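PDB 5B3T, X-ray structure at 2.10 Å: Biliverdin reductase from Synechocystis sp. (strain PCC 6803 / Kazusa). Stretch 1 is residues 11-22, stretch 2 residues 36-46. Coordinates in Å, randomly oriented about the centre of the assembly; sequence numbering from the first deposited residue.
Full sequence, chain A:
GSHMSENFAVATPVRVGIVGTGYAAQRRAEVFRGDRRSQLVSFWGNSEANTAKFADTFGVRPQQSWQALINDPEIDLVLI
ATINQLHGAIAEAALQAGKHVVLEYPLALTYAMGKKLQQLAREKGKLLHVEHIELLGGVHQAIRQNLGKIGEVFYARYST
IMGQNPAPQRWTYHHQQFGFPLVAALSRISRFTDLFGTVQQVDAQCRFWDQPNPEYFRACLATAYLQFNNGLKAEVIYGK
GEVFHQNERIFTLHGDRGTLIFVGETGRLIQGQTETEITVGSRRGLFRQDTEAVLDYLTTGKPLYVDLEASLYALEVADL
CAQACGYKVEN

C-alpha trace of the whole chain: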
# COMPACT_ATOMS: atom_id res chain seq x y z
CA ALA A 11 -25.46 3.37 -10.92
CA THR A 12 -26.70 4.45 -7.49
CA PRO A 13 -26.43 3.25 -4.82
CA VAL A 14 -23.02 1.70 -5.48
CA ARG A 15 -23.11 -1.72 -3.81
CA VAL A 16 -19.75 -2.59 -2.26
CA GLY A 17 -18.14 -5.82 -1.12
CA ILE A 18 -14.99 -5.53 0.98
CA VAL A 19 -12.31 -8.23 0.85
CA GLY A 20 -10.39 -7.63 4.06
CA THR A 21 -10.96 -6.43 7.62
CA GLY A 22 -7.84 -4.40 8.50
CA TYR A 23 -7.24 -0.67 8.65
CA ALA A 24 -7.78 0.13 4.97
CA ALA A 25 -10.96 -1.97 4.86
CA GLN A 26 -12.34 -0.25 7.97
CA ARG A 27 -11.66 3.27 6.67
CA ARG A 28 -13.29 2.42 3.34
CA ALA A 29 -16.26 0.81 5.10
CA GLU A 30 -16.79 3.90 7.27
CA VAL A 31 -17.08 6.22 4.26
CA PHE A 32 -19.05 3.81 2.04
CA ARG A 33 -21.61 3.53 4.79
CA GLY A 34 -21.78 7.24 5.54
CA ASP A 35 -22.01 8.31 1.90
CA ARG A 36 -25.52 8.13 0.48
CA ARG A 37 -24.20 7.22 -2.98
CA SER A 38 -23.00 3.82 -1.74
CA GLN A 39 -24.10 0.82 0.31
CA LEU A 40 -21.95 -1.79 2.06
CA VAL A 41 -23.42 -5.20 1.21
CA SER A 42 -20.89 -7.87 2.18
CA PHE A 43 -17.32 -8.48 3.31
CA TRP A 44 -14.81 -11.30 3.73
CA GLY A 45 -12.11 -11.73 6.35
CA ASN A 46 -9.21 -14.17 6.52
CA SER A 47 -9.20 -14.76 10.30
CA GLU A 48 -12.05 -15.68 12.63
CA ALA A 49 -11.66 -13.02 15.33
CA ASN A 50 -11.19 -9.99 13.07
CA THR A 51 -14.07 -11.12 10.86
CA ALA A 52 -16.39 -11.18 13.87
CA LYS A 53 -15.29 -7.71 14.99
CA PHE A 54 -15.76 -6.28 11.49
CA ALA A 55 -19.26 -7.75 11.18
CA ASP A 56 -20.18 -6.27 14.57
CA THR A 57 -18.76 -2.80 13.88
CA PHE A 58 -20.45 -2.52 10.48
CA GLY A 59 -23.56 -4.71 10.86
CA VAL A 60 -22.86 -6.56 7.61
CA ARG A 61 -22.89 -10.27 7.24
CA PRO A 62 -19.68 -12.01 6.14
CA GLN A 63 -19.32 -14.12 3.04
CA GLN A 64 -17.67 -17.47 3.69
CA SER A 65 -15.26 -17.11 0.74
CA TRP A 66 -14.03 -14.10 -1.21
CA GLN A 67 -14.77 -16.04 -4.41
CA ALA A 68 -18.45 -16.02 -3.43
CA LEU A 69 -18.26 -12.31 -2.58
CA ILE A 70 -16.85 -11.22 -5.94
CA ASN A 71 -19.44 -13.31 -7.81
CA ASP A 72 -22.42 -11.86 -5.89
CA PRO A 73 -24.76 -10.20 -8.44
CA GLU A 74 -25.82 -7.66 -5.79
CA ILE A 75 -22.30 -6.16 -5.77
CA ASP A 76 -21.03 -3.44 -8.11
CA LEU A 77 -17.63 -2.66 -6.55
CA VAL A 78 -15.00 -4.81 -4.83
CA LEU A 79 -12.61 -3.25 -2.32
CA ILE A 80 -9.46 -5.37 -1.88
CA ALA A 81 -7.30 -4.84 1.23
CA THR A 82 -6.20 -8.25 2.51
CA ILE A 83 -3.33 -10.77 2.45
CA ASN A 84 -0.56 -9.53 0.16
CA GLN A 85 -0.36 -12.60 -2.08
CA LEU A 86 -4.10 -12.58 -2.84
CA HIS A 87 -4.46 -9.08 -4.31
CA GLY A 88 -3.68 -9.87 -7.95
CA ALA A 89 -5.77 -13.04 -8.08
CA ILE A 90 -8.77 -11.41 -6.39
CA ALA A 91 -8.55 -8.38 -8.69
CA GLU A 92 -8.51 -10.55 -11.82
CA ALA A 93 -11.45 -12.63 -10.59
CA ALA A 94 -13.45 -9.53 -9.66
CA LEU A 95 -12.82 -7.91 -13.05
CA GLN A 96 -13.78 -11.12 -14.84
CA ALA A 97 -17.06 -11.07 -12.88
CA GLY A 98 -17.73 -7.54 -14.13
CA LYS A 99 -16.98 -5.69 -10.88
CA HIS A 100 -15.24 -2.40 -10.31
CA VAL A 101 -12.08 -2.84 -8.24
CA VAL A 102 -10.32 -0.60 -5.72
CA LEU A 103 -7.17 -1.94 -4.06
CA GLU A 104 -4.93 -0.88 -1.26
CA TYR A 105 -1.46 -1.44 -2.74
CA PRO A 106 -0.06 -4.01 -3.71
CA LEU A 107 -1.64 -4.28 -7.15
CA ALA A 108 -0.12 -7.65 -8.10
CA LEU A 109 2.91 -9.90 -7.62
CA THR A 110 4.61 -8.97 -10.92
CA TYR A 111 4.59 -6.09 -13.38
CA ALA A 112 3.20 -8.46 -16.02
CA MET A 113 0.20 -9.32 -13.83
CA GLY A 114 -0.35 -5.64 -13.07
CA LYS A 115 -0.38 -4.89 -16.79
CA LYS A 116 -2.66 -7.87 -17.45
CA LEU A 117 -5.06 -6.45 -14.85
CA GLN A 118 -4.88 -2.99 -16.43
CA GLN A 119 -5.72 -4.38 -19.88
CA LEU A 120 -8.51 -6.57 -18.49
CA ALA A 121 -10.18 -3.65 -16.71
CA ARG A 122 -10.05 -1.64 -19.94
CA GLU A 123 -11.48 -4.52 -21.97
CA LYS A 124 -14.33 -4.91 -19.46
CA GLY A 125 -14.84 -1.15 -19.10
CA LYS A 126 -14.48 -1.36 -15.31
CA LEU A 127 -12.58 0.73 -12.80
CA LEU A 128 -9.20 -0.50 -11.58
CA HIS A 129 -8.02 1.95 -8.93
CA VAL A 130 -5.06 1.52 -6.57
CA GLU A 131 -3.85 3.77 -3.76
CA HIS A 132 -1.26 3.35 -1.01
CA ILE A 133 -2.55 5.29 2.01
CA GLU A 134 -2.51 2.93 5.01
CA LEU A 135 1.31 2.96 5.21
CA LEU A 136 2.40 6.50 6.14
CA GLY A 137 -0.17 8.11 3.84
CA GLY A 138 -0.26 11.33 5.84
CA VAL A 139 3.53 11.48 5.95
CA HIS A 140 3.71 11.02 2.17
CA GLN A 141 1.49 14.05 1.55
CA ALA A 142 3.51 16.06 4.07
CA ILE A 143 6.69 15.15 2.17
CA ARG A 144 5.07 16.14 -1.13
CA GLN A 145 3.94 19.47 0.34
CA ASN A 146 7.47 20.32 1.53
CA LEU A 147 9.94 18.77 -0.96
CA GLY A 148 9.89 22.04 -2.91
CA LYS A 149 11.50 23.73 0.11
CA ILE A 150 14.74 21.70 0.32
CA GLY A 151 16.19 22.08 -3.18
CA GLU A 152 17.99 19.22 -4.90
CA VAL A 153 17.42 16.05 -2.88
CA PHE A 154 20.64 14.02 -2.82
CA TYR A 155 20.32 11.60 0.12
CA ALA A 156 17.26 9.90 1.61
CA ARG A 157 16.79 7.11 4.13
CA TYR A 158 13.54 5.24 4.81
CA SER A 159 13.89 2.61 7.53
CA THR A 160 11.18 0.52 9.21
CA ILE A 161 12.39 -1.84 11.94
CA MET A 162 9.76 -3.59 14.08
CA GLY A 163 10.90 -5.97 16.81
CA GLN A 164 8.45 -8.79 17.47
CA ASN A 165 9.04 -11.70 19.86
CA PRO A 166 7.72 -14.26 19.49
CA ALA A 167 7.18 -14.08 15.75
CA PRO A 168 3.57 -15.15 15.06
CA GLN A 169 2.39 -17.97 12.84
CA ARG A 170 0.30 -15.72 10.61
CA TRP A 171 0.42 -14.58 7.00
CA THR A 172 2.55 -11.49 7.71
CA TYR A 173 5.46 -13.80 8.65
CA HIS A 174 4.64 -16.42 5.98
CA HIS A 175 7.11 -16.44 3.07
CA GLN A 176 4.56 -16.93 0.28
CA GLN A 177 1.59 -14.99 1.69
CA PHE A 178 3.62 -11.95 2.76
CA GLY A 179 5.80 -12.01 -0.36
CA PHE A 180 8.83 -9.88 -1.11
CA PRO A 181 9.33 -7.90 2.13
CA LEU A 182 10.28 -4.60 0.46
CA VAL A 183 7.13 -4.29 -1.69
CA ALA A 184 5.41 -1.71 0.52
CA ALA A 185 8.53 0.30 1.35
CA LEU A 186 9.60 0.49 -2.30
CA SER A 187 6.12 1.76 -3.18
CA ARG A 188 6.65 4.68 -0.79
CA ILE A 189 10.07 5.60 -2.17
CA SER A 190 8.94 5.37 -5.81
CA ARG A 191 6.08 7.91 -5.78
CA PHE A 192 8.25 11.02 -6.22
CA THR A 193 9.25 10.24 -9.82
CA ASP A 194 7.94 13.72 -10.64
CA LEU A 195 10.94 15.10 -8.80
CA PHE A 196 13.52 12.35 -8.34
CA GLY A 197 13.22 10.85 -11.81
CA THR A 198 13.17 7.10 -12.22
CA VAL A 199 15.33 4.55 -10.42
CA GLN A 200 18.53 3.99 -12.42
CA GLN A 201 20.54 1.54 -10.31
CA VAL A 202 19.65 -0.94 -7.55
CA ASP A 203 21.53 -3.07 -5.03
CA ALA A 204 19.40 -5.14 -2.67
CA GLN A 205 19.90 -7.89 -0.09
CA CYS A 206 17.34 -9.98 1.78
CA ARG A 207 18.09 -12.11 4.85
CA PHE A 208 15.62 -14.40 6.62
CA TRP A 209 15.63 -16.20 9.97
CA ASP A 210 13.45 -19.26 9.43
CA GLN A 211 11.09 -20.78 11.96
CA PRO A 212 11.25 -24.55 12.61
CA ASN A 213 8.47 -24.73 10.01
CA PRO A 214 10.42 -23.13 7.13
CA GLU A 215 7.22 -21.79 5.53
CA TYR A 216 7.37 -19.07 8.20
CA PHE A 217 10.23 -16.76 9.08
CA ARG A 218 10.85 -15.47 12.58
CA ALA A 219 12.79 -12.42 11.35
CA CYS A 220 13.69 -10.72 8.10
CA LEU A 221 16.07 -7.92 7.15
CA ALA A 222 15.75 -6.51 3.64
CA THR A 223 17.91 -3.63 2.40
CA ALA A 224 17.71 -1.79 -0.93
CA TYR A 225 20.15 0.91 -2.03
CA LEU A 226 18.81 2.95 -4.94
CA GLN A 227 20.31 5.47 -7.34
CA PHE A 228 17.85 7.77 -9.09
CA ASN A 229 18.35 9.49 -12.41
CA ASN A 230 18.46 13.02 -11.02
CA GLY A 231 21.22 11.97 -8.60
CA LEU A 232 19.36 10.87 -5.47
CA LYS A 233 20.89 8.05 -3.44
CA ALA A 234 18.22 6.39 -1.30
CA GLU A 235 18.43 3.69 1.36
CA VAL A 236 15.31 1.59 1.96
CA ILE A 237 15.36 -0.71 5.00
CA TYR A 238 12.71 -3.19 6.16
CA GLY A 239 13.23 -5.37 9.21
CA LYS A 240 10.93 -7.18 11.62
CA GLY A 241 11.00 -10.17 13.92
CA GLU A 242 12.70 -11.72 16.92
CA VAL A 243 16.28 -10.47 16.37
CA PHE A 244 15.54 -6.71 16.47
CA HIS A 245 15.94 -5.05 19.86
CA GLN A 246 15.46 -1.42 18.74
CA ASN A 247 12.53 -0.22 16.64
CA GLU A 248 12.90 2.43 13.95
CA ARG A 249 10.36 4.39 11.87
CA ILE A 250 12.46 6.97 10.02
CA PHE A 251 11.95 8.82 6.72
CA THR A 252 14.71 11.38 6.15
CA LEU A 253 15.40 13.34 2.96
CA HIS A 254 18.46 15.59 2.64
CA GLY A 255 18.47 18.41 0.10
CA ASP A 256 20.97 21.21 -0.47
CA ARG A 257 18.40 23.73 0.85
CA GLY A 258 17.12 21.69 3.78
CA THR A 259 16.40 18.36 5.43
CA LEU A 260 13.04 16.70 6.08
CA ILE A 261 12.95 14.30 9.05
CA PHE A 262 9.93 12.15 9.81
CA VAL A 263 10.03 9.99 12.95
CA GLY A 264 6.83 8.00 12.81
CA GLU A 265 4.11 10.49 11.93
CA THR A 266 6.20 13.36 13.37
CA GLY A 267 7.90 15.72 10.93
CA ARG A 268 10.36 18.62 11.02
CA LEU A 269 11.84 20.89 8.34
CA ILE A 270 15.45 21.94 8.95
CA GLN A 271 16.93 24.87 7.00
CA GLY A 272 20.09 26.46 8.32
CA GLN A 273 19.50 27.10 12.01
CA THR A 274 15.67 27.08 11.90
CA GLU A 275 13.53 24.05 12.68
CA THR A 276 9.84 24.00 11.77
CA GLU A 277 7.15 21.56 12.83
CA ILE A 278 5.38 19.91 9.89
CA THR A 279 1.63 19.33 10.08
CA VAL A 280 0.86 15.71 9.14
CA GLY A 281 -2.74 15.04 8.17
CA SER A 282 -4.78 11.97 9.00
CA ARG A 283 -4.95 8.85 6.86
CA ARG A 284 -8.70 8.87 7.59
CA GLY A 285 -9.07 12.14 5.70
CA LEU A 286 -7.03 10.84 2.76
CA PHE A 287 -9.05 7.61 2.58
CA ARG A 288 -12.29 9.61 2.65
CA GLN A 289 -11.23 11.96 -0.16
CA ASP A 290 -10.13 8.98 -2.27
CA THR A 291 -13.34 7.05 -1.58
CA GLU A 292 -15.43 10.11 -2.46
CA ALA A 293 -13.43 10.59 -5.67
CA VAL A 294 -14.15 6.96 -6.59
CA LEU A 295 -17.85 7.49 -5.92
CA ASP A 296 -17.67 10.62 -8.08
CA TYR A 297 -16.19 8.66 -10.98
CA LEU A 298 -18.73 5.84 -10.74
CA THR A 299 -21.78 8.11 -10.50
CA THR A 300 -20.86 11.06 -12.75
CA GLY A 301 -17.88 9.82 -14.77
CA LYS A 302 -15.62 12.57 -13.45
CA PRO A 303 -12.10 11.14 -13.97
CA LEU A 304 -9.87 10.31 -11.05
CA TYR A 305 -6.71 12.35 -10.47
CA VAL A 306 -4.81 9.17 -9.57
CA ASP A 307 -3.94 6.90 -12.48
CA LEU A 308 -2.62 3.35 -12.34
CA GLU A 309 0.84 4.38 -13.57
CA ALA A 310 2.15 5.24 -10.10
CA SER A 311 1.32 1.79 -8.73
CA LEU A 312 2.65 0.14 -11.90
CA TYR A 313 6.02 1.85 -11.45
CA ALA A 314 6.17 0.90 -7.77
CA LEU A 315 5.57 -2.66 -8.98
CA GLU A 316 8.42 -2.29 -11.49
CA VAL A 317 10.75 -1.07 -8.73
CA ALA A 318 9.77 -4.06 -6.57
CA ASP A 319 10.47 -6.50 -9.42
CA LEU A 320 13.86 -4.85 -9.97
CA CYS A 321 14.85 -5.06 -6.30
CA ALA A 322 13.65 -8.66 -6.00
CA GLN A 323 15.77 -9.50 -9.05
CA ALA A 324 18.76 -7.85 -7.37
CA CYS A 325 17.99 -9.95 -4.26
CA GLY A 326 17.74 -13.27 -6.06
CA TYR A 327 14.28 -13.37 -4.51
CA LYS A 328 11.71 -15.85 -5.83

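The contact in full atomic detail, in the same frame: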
# COMPACT_ATOMS: atom_id res chain seq x y z
N ALA A 11 -24.09 3.73 -11.26
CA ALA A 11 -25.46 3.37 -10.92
C ALA A 11 -25.65 3.37 -9.41
O ALA A 11 -24.97 2.63 -8.69
CB ALA A 11 -25.83 2.02 -11.51
N THR A 12 -26.58 4.19 -8.92
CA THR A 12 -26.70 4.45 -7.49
C THR A 12 -27.86 3.68 -6.85
O THR A 12 -28.92 3.51 -7.46
CB THR A 12 -26.87 5.98 -7.24
OG1 THR A 12 -26.69 6.26 -5.85
CG2 THR A 12 -28.24 6.47 -7.70
N PRO A 13 -27.67 3.20 -5.61
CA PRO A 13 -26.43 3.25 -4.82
C PRO A 13 -25.37 2.27 -5.32
O PRO A 13 -25.71 1.21 -5.83
CB PRO A 13 -26.89 2.86 -3.41
CG PRO A 13 -28.39 2.88 -3.44
CD PRO A 13 -28.76 2.58 -4.85
N VAL A 14 -24.09 2.63 -5.16
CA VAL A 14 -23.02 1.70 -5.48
C VAL A 14 -22.94 0.65 -4.38
O VAL A 14 -22.76 0.98 -3.20
CB VAL A 14 -21.68 2.44 -5.64
CG1 VAL A 14 -20.59 1.46 -6.08
CG2 VAL A 14 -21.81 3.57 -6.64
N ARG A 15 -23.10 -0.61 -4.76
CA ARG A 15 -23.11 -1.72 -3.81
C ARG A 15 -21.70 -2.30 -3.71
O ARG A 15 -21.12 -2.70 -4.73
CB ARG A 15 -24.12 -2.78 -4.24
CG ARG A 15 -25.56 -2.32 -4.06
CD ARG A 15 -26.53 -3.17 -4.87
NE ARG A 15 -26.22 -3.12 -6.29
CZ ARG A 15 -26.73 -3.96 -7.19
NH1 ARG A 15 -27.58 -4.90 -6.81
NH2 ARG A 15 -26.40 -3.85 -8.47
N VAL A 16 -21.16 -2.34 -2.50
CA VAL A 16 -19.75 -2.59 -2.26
C VAL A 16 -19.58 -3.88 -1.48
O VAL A 16 -20.29 -4.12 -0.50
CB VAL A 16 -19.09 -1.41 -1.51
CG1 VAL A 16 -17.60 -1.66 -1.32
CG2 VAL A 16 -19.33 -0.11 -2.25
N GLY A 17 -18.64 -4.70 -1.92
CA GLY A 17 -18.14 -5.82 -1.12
C GLY A 17 -16.69 -5.57 -0.78
O GLY A 17 -15.91 -5.15 -1.64
N ILE A 18 -16.32 -5.83 0.47
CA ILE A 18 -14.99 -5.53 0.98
C ILE A 18 -14.27 -6.84 1.27
O ILE A 18 -14.73 -7.64 2.10
CB ILE A 18 -15.06 -4.65 2.24
CG1 ILE A 18 -15.63 -3.28 1.89
CG2 ILE A 18 -13.69 -4.52 2.87
CD1 ILE A 18 -15.68 -2.32 3.06
N VAL A 19 -13.15 -7.06 0.60
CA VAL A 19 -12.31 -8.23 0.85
C VAL A 19 -11.19 -7.77 1.78
O VAL A 19 -10.22 -7.15 1.35
CB VAL A 19 -11.77 -8.83 -0.45
CG1 VAL A 19 -10.93 -10.06 -0.15
CG2 VAL A 19 -12.91 -9.18 -1.39
N GLY A 20 -11.34 -8.08 3.07
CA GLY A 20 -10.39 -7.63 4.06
C GLY A 20 -11.07 -6.99 5.25
O GLY A 20 -12.20 -6.52 5.15
N THR A 21 -10.38 -6.97 6.40
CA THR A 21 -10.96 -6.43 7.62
C THR A 21 -9.99 -5.54 8.38
O THR A 21 -10.32 -5.12 9.50
CB THR A 21 -11.43 -7.57 8.54
OG1 THR A 21 -10.34 -8.47 8.79
CG2 THR A 21 -12.58 -8.34 7.91
N GLY A 22 -8.83 -5.22 7.82
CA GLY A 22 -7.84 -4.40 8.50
C GLY A 22 -8.14 -2.92 8.40
O GLY A 22 -9.28 -2.49 8.18
N ARG A 36 -24.23 8.60 0.97
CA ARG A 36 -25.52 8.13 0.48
C ARG A 36 -25.44 7.54 -0.92
O ARG A 36 -26.39 6.88 -1.35
CB ARG A 36 -26.54 9.27 0.48
CG ARG A 36 -26.43 10.16 -0.74
CD ARG A 36 -27.57 11.14 -0.75
NE ARG A 36 -28.27 11.18 -2.03
CZ ARG A 36 -27.80 11.76 -3.12
NH1 ARG A 36 -26.61 12.36 -3.10
NH2 ARG A 36 -28.51 11.76 -4.24
N ARG A 37 -24.35 7.78 -1.65
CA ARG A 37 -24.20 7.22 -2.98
C ARG A 37 -23.80 5.75 -2.97
O ARG A 37 -23.74 5.14 -4.05
CB ARG A 37 -23.17 8.03 -3.77
CG ARG A 37 -23.55 9.48 -4.02
CD ARG A 37 -22.37 10.28 -4.55
NE ARG A 37 -21.35 10.49 -3.53
CZ ARG A 37 -20.16 11.04 -3.75
NH1 ARG A 37 -19.83 11.44 -4.97
NH2 ARG A 37 -19.30 11.20 -2.75
N SER A 38 -23.53 5.17 -1.81
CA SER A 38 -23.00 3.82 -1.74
C SER A 38 -23.66 3.05 -0.60
O SER A 38 -24.27 3.63 0.30
CB SER A 38 -21.47 3.83 -1.56
OG SER A 38 -21.08 4.66 -0.49
N GLN A 39 -23.51 1.73 -0.65
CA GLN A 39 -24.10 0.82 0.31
C GLN A 39 -23.17 -0.37 0.50
O GLN A 39 -22.80 -1.02 -0.48
CB GLN A 39 -25.48 0.34 -0.17
CG GLN A 39 -26.17 -0.65 0.75
CD GLN A 39 -26.68 -0.01 2.02
OE1 GLN A 39 -27.08 1.16 2.03
NE2 GLN A 39 -26.69 -0.77 3.11
N LEU A 40 -22.79 -0.63 1.75
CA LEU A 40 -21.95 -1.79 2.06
C LEU A 40 -22.83 -3.03 2.16
O LEU A 40 -23.74 -3.08 3.00
CB LEU A 40 -21.18 -1.54 3.36
CG LEU A 40 -20.34 -2.68 3.96
CD1 LEU A 40 -19.33 -3.20 2.96
CD2 LEU A 40 -19.65 -2.21 5.23
N VAL A 41 -22.57 -4.02 1.31
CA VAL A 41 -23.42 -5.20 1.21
C VAL A 41 -22.80 -6.41 1.89
O VAL A 41 -23.47 -7.11 2.64
CB VAL A 41 -23.74 -5.49 -0.27
CG1 VAL A 41 -24.40 -6.86 -0.41
CG2 VAL A 41 -24.62 -4.40 -0.86
N SER A 42 -21.52 -6.68 1.63
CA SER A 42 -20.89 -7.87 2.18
C SER A 42 -19.41 -7.60 2.43
O SER A 42 -18.87 -6.57 2.01
CB SER A 42 -21.06 -9.08 1.26
OG SER A 42 -20.48 -8.85 -0.01
N PHE A 43 -18.77 -8.53 3.12
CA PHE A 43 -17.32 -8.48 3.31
C PHE A 43 -16.81 -9.90 3.54
O PHE A 43 -17.58 -10.83 3.78
CB PHE A 43 -16.94 -7.56 4.48
CG PHE A 43 -17.02 -8.23 5.82
CD1 PHE A 43 -18.23 -8.35 6.48
CD2 PHE A 43 -15.88 -8.72 6.44
CE1 PHE A 43 -18.31 -8.96 7.71
CE2 PHE A 43 -15.95 -9.33 7.67
CZ PHE A 43 -17.17 -9.45 8.31
N TRP A 44 -15.49 -10.04 3.45
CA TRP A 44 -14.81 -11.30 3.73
C TRP A 44 -13.57 -11.00 4.55
O TRP A 44 -12.86 -10.02 4.28
CB TRP A 44 -14.43 -12.03 2.43
CG TRP A 44 -13.61 -13.29 2.63
CD1 TRP A 44 -14.08 -14.56 2.82
CD2 TRP A 44 -12.18 -13.39 2.65
NE1 TRP A 44 -13.04 -15.44 2.95
CE2 TRP A 44 -11.86 -14.75 2.85
CE3 TRP A 44 -11.14 -12.47 2.51
CZ2 TRP A 44 -10.54 -15.21 2.93
CZ3 TRP A 44 -9.83 -12.92 2.58
CH2 TRP A 44 -9.55 -14.28 2.79
N GLY A 45 -13.32 -11.83 5.56
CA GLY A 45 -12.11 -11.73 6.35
C GLY A 45 -11.34 -13.03 6.33
O GLY A 45 -11.93 -14.09 6.10
N ASN A 46 -10.03 -12.97 6.57
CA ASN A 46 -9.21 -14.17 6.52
C ASN A 46 -9.10 -14.89 7.86
O ASN A 46 -8.76 -16.08 7.88
CB ASN A 46 -7.80 -13.83 6.01
CG ASN A 46 -7.02 -12.98 7.00
OD1 ASN A 46 -7.29 -11.79 7.16
ND2 ASN A 46 -6.06 -13.60 7.68

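Parallel β-strands are joined by hydrogen bonds in which alternate residues of one strand reach to both sides of a partner, and biliverdin reductase shows how this ladder tolerates an extra residue. Strands 14-19 and 38-44 run 14° from parallel. Val-14 N donates to Arg-37 O (2.8 Å) and Val-14 O accepts from Gln-39 N (2.8 Å); Val-16 repeats the pattern, its N to Gln-39 O and its O from Val-41 N, both at 2.9 Å.

Here the register slips by one. Val-16 pairs with Leu-40 but Gly-17 with Ser-42, so Val-41, with a psi of -48°, is the bulged residue. The ladder then resumes: Ile-18 N donates to Ser-42 O (3.1 Å), Trp-44 N to Ile-18 O (2.9 Å), and Gly-20 N to Trp-44 O at 2.7 Å, beyond the end of strand 14-19. CA-H...O contacts supplement these bonds, the shortest from Phe-43 CA to Ile-18 O at 3.0 Å.

Packing follows the alternation of the strands. On one face Ile-18 CD1 meets Leu-40 CD1 at 3.8 Å; on the other Val-19 CG1 lies 3.6 Å from Trp-44 CE3. Past the strand, Thr-21 CG2 approaches Phe-43 CE2 (3.5 Å) and Gly-45 CA (3.8 Å), where a β-carbon on Gly-45 would clash with that methyl.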